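Local coordinates for RagA protein (Porphyromonas gingivalis, PDB 6SLN) that probably imports nutrients across the outer membrane as a TonB-dependent receptor with a beta-barrel and a plug domain, at residues S826-S829 with A830-T834; P422-E426 with P427-K431. All blocks are in the same frame, centred on the assembly; numbering follows the deposited sequence.

Contact 1: residues S826-S829 with A830-T834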
ATOM      1  N   SER A 826     -34.341   2.124 -48.077  1.00 57.36           N
ATOM      2  CA  SER A 826     -33.687   0.938 -47.541  1.00 58.53           C
ATOM      3  C   SER A 826     -32.205   1.155 -47.238  1.00 61.89           C
ATOM      4  O   SER A 826     -31.653   0.437 -46.391  1.00 56.02           O
ATOM      5  CB  SER A 826     -33.832  -0.242 -48.501  1.00 58.18           C
ATOM      6  OG  SER A 826     -32.688  -0.386 -49.321  1.00 66.68           O
ATOM      7  N   GLN A 827     -31.549   2.113 -47.902  1.00 63.63           N
ATOM      8  CA  GLN A 827     -30.148   2.425 -47.620  1.00 70.15           C
ATOM      9  C   GLN A 827     -30.084   3.305 -46.377  1.00 67.16           C
ATOM     10  O   GLN A 827     -30.522   4.462 -46.406  1.00 73.20           O
ATOM     11  CB  GLN A 827     -29.483   3.112 -48.812  1.00 69.98           C
ATOM     12  CG  GLN A 827     -29.651   2.386 -50.137  1.00 81.02           C
ATOM     13  CD  GLN A 827     -28.437   2.506 -51.041  1.00 90.15           C
ATOM     14  OE1 GLN A 827     -27.743   3.522 -51.031  1.00 90.84           O
ATOM     15  NE2 GLN A 827     -28.178   1.467 -51.832  1.00 94.68           N
ATOM     16  N   TYR A 828     -29.548   2.753 -45.285  1.00 51.78           N
ATOM     17  CA  TYR A 828     -29.387   3.478 -44.029  1.00 54.49           C
ATOM     18  C   TYR A 828     -28.090   4.285 -44.038  1.00 59.37           C
ATOM     19  O   TYR A 828     -27.059   3.823 -44.537  1.00 62.39           O
ATOM     20  CB  TYR A 828     -29.382   2.507 -42.837  1.00 46.92           C
ATOM     21  CG  TYR A 828     -29.198   3.202 -41.506  1.00 49.29           C
ATOM     22  CD1 TYR A 828     -30.268   3.811 -40.878  1.00 50.87           C
ATOM     23  CD2 TYR A 828     -27.943   3.294 -40.900  1.00 49.21           C
ATOM     24  CE1 TYR A 828     -30.111   4.485 -39.678  1.00 52.20           C
ATOM     25  CE2 TYR A 828     -27.772   3.964 -39.691  1.00 44.05           C
ATOM     26  CZ  TYR A 828     -28.868   4.555 -39.079  1.00 52.41           C
ATOM     27  OH  TYR A 828     -28.752   5.221 -37.874  1.00 46.68           O
ATOM     28  N   SER A 829     -28.137   5.496 -43.483  1.00 60.06           N
ATOM     29  CA  SER A 829     -26.910   6.254 -43.267  1.00 68.44           C
ATOM     30  C   SER A 829     -27.087   7.199 -42.091  1.00 69.65           C
ATOM     31  O   SER A 829     -28.201   7.435 -41.615  1.00 66.95           O
ATOM     32  CB  SER A 829     -26.499   7.063 -44.494  1.00 72.60           C
ATOM     33  OG  SER A 829     -27.073   8.352 -44.425  1.00 76.24           O
ATOM     34  N   ALA A 830     -25.951   7.754 -41.643  1.00 71.76           N
ATOM     35  CA  ALA A 830     -25.934   8.765 -40.588  1.00 71.40           C
ATOM     36  C   ALA A 830     -26.967   9.857 -40.824  1.00 72.89           C
ATOM     37  O   ALA A 830     -27.568  10.371 -39.871  1.00 68.10           O
ATOM     38  CB  ALA A 830     -24.541   9.395 -40.505  1.00 70.87           C
ATOM     39  N   ASP A 831     -27.206  10.201 -42.089  1.00 69.96           N
ATOM     40  CA  ASP A 831     -27.960  11.395 -42.427  1.00 63.70           C
ATOM     41  C   ASP A 831     -29.447  11.257 -42.143  1.00 62.69           C
ATOM     42  O   ASP A 831     -30.149  12.273 -42.090  1.00 67.48           O
ATOM     43  CB  ASP A 831     -27.713  11.735 -43.890  1.00 72.20           C
ATOM     44  CG  ASP A 831     -26.258  11.519 -44.293  1.00 86.86           C
ATOM     45  OD1 ASP A 831     -25.349  11.896 -43.515  1.00 92.24           O
ATOM     46  OD2 ASP A 831     -26.022  10.972 -45.391  1.00 94.80           O
ATOM     47  N   LEU A 832     -29.948  10.040 -41.934  1.00 57.40           N
ATOM     48  CA  LEU A 832     -31.368   9.909 -41.627  1.00 53.51           C
ATOM     49  C   LEU A 832     -31.694  10.284 -40.198  1.00 59.28           C
ATOM     50  O   LEU A 832     -32.873  10.269 -39.825  1.00 70.46           O
ATOM     51  CB  LEU A 832     -31.838   8.484 -41.892  1.00 49.33           C
ATOM     52  CG  LEU A 832     -31.587   8.005 -43.312  1.00 48.67           C
ATOM     53  CD1 LEU A 832     -31.619   6.481 -43.344  1.00 50.94           C
ATOM     54  CD2 LEU A 832     -32.616   8.627 -44.275  1.00 49.97           C
ATOM     55  N   GLU A 833     -30.688  10.603 -39.394  1.00 57.52           N
ATOM     56  CA  GLU A 833     -30.911  10.864 -37.986  1.00 58.34           C
ATOM     57  C   GLU A 833     -31.418  12.285 -37.798  1.00 56.16           C
ATOM     58  O   GLU A 833     -30.960  13.217 -38.460  1.00 57.57           O
ATOM     59  CB  GLU A 833     -29.623  10.621 -37.204  1.00 62.06           C
ATOM     60  CG  GLU A 833     -29.144   9.178 -37.319  1.00 63.83           C
ATOM     61  CD  GLU A 833     -27.883   8.896 -36.535  1.00 66.31           C
ATOM     62  OE1 GLU A 833     -27.548   9.684 -35.627  1.00 70.06           O
ATOM     63  OE2 GLU A 833     -27.229   7.874 -36.833  1.00 68.87           O
ATOM     64  N   THR A 834     -32.386  12.432 -36.900  1.00 54.77           N
ATOM     65  CA  THR A 834     -33.138  13.658 -36.710  1.00 50.66           C
ATOM     66  C   THR A 834     -33.272  13.916 -35.217  1.00 56.73           C
ATOM     67  O   THR A 834     -33.172  12.997 -34.401  1.00 58.53           O
ATOM     68  CB  THR A 834     -34.523  13.553 -37.353  1.00 55.86           C
ATOM     69  OG1 THR A 834     -35.329  14.661 -36.950  1.00 64.80           O
ATOM     70  CG2 THR A 834     -35.209  12.288 -36.885  1.00 66.27           C
TER

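Contact 2: residues P422-E426 with P427-K431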
ATOM      1  N   PRO A 422     -13.472 -24.214 -19.626  1.00 44.64           N
ATOM      2  CA  PRO A 422     -14.850 -24.064 -19.166  1.00 43.97           C
ATOM      3  C   PRO A 422     -15.008 -22.734 -18.473  1.00 40.71           C
ATOM      4  O   PRO A 422     -14.051 -22.154 -17.975  1.00 44.23           O
ATOM      5  CB  PRO A 422     -15.041 -25.237 -18.190  1.00 44.81           C
ATOM      6  CG  PRO A 422     -13.881 -26.182 -18.478  1.00 43.93           C
ATOM      7  CD  PRO A 422     -12.761 -25.286 -18.906  1.00 40.07           C
ATOM      8  N   SER A 423     -16.235 -22.253 -18.434  1.00 50.85           N
ATOM      9  CA  SER A 423     -16.526 -20.932 -17.909  1.00 37.10           C
ATOM     10  C   SER A 423     -17.031 -21.085 -16.485  1.00 32.36           C
ATOM     11  O   SER A 423     -17.888 -21.931 -16.215  1.00 48.82           O
ATOM     12  CB  SER A 423     -17.567 -20.226 -18.785  1.00 34.62           C
ATOM     13  OG  SER A 423     -16.935 -19.640 -19.920  1.00 39.43           O
ATOM     14  N   MET A 424     -16.494 -20.275 -15.584  1.00 39.90           N
ATOM     15  CA  MET A 424     -16.892 -20.339 -14.194  1.00 31.49           C
ATOM     16  C   MET A 424     -18.278 -19.751 -13.987  1.00 41.30           C
ATOM     17  O   MET A 424     -18.657 -18.769 -14.624  1.00 38.60           O
ATOM     18  CB  MET A 424     -15.884 -19.605 -13.356  1.00 30.83           C
ATOM     19  CG  MET A 424     -14.554 -20.319 -13.317  1.00 73.82           C
ATOM     20  SD  MET A 424     -13.403 -19.582 -12.146  1.00 74.91           S
ATOM     21  CE  MET A 424     -12.489 -18.589 -13.224  1.00 29.78           C
ATOM     22  N   THR A 425     -19.047 -20.368 -13.097  1.00 31.85           N
ATOM     23  CA  THR A 425     -20.286 -19.770 -12.641  1.00 31.98           C
ATOM     24  C   THR A 425     -20.012 -18.689 -11.604  1.00 38.89           C
ATOM     25  O   THR A 425     -18.917 -18.603 -11.030  1.00 40.81           O
ATOM     26  CB  THR A 425     -21.160 -20.818 -12.002  1.00 34.85           C
ATOM     27  OG1 THR A 425     -20.371 -21.466 -11.003  1.00 41.70           O
ATOM     28  CG2 THR A 425     -21.601 -21.829 -13.043  1.00 38.18           C
ATOM     29  N   GLU A 426     -21.048 -17.890 -11.324  1.00 35.41           N
ATOM     30  CA  GLU A 426     -20.891 -16.799 -10.364  1.00 43.09           C
ATOM     31  C   GLU A 426     -20.418 -17.304  -9.013  1.00 47.19           C
ATOM     32  O   GLU A 426     -19.364 -16.850  -8.534  1.00 51.72           O
ATOM     33  CB  GLU A 426     -22.192 -15.995 -10.247  1.00 47.04           C
ATOM     34  CG  GLU A 426     -22.685 -15.344 -11.540  1.00 44.15           C
ATOM     35  CD  GLU A 426     -21.699 -14.371 -12.158  1.00 45.37           C
ATOM     36  OE1 GLU A 426     -20.916 -13.753 -11.419  1.00 53.06           O
ATOM     37  OE2 GLU A 426     -21.720 -14.213 -13.396  1.00 52.72           O
ATOM     38  N   PRO A 427     -21.105 -18.240  -8.363  1.00 48.20           N
ATOM     39  CA  PRO A 427     -20.642 -18.637  -7.023  1.00 41.16           C
ATOM     40  C   PRO A 427     -19.230 -19.168  -7.042  1.00 30.63           C
ATOM     41  O   PRO A 427     -18.445 -18.876  -6.132  1.00 30.23           O
ATOM     42  CB  PRO A 427     -21.654 -19.703  -6.608  1.00 31.58           C
ATOM     43  CG  PRO A 427     -22.815 -19.523  -7.550  1.00 57.00           C
ATOM     44  CD  PRO A 427     -22.207 -19.090  -8.830  1.00 49.34           C
ATOM     45  N   TYR A 428     -18.861 -19.906  -8.086  1.00 30.83           N
ATOM     46  CA  TYR A 428     -17.500 -20.417  -8.123  1.00 37.95           C
ATOM     47  C   TYR A 428     -16.513 -19.301  -8.401  1.00 52.87           C
ATOM     48  O   TYR A 428     -15.428 -19.260  -7.806  1.00 58.05           O
ATOM     49  CB  TYR A 428     -17.353 -21.507  -9.173  1.00 41.36           C
ATOM     50  CG  TYR A 428     -15.984 -22.122  -9.136  1.00 42.32           C
ATOM     51  CD1 TYR A 428     -15.682 -23.132  -8.221  1.00 30.90           C
ATOM     52  CD2 TYR A 428     -14.983 -21.680  -9.989  1.00 30.55           C
ATOM     53  CE1 TYR A 428     -14.438 -23.690  -8.182  1.00 30.78           C
ATOM     54  CE2 TYR A 428     -13.725 -22.227  -9.947  1.00 30.43           C
ATOM     55  CZ  TYR A 428     -13.452 -23.222  -9.039  1.00 34.08           C
ATOM     56  OH  TYR A 428     -12.187 -23.768  -9.023  1.00 35.58           O
ATOM     57  N   PHE A 429     -16.872 -18.392  -9.313  1.00 48.85           N
ATOM     58  CA  PHE A 429     -15.995 -17.274  -9.608  1.00 35.07           C
ATOM     59  C   PHE A 429     -15.708 -16.476  -8.345  1.00 35.17           C
ATOM     60  O   PHE A 429     -14.553 -16.142  -8.066  1.00 41.59           O
ATOM     61  CB  PHE A 429     -16.613 -16.387 -10.692  1.00 38.20           C
ATOM     62  CG  PHE A 429     -15.693 -15.330 -11.179  1.00 32.56           C
ATOM     63  CD1 PHE A 429     -14.629 -15.657 -12.002  1.00 32.51           C
ATOM     64  CD2 PHE A 429     -15.857 -14.017 -10.774  1.00 36.40           C
ATOM     65  CE1 PHE A 429     -13.736 -14.680 -12.424  1.00 40.22           C
ATOM     66  CE2 PHE A 429     -14.978 -13.030 -11.205  1.00 45.27           C
ATOM     67  CZ  PHE A 429     -13.915 -13.366 -12.031  1.00 41.16           C
ATOM     68  N   ALA A 430     -16.738 -16.206  -7.543  1.00 37.15           N
ATOM     69  CA  ALA A 430     -16.552 -15.391  -6.348  1.00 28.88           C
ATOM     70  C   ALA A 430     -15.613 -16.056  -5.355  1.00 38.80           C
ATOM     71  O   ALA A 430     -14.983 -15.372  -4.538  1.00 32.85           O
ATOM     72  CB  ALA A 430     -17.903 -15.095  -5.694  1.00 29.17           C
ATOM     73  N   LYS A 431     -15.522 -17.383  -5.400  1.00 46.02           N
ATOM     74  CA  LYS A 431     -14.676 -18.119  -4.470  1.00 46.32           C
ATOM     75  C   LYS A 431     -13.212 -18.011  -4.873  1.00 41.78           C
ATOM     76  O   LYS A 431     -12.335 -17.889  -4.014  1.00 39.90           O
ATOM     77  CB  LYS A 431     -15.131 -19.579  -4.417  1.00 52.19           C
ATOM     78  CG  LYS A 431     -15.202 -20.185  -3.047  1.00 59.86           C
ATOM     79  CD  LYS A 431     -15.570 -21.649  -3.154  1.00 73.93           C
ATOM     80  CE  LYS A 431     -16.952 -21.821  -3.788  1.00 83.65           C
ATOM     81  NZ  LYS A 431     -17.450 -23.230  -3.723  1.00 87.95           N
TER

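Contact 1: residues S826-S829 with A830-T834
Ser829 OG accepts the backbone N-H of Asp831 in a bond of 3.0 Å between OG and N. A serine side-chain oxygen bonded to the N-H two residues on makes an ST turn. Here it opens the short 3-10 segment 830-832. The backbone carbonyl of Ser829 makes a second link, the i to i+3 bond of a 3-10 turn, with Leu832 N 3.2 Å from Ser829 O. Ser829 OG also gives a weak bond to Asp831 OD2. The hydroxyl therefore meets both the backbone and the side chain of the same aspartate.

Leu832 is the buried residue of the turn. With CG anti to the carbonyl carbon (chi1 -57°), the side chain turns back toward 828-829. Leu832 CD1 lies 3.8 Å from Tyr828 CA. It is also 3.9 Å from Tyr828 CD1, approaching the ring at a slant. The Tyr828 ring runs forward along the chain because its CG is anti to the backbone N. Its OH ends 3.2 Å from Glu833 OE2, and the ring and carboxylate planes are 29° apart. Trp810 meets the same tyrosine ring and also touches Leu832, as do Ala796 of strand 792-802 and Val812 of strand 807-812.

The turn joins strand 822-825 to strand 833-836, in a small antiparallel sheet within a long loop between barrel strands. Another protein chain packs on Ala830 and Asp831. The chemistry is divided: polar bonds from serine fix the backbone bend, while apolar contacts of Leu832 seat it on the sheet.

Contact 2: residues P422-E426 with P427-K431
Thr425 O accepts the N-H of Phe429 at 2.7 Å from O to N, and Glu426 O accepts that of Ala430 at 2.9 Å, the i to i+4 bonds of an alpha-helix. This is a strand-to-helix junction. Thr425 is the N-cap of helix 426-432 and directly follows strand 423-424. Pro427 fits the first turn well, since a proline there gives up no N-H that a helical carbonyl would need.

Met424, the last strand residue, reaches forward to two aromatic side chains of the helix. Both are Met-aromatic contacts made at ring edges. SD lies in the plane of the Tyr428 ring, 4.5 Å from the ring centroid. The chain bends at chi3 (-97°), which turns the methyl away from tyrosine and towards phenylalanine. CE then sits 3.8 Å from Phe429 CD1, near the plane of that ring.

Outside partners hold the polar ends. Thr425 OG1 bonds to Ala411 O, which ties the cap to the chain just before strand 413-414, the antiparallel partner of strand 423-424. Tyr428 OH is bonded to Asn479 OD1, and Tyr481 meets its ring. Nearer the backbone, Thr425 OG1 lies 3.5 Å from Tyr428 CB. The sulfur itself sits beside one ring bond, with Met424 SD 3.4 Å from Tyr428 CD2 and 3.5 Å from Tyr428 CE2.

Contacts 1 and 2 are separate. Their centres are 43 Å apart and their nearest atoms about 32 Å. Contact 2 comes first in the chain, between barrel strands 363-377 and 435-450. Contact 1 lies between strands 752-764 and 844-853. Both belong to long loops, probably extracellular as in other TonB-dependent receptors. Both lie at the surface; contact 1 is a turn between two short strands, contact 2 a strand-to-helix junction. Another protein chain reaches only contact 1. Neither includes a residue of the bound phosphatidylethanolamine pocket. That lipid lies on the barrel, at residues such as Ala448, Ala460 and Phe501. Ala448 is on strand 435-450, the next strand after the helix of contact 2.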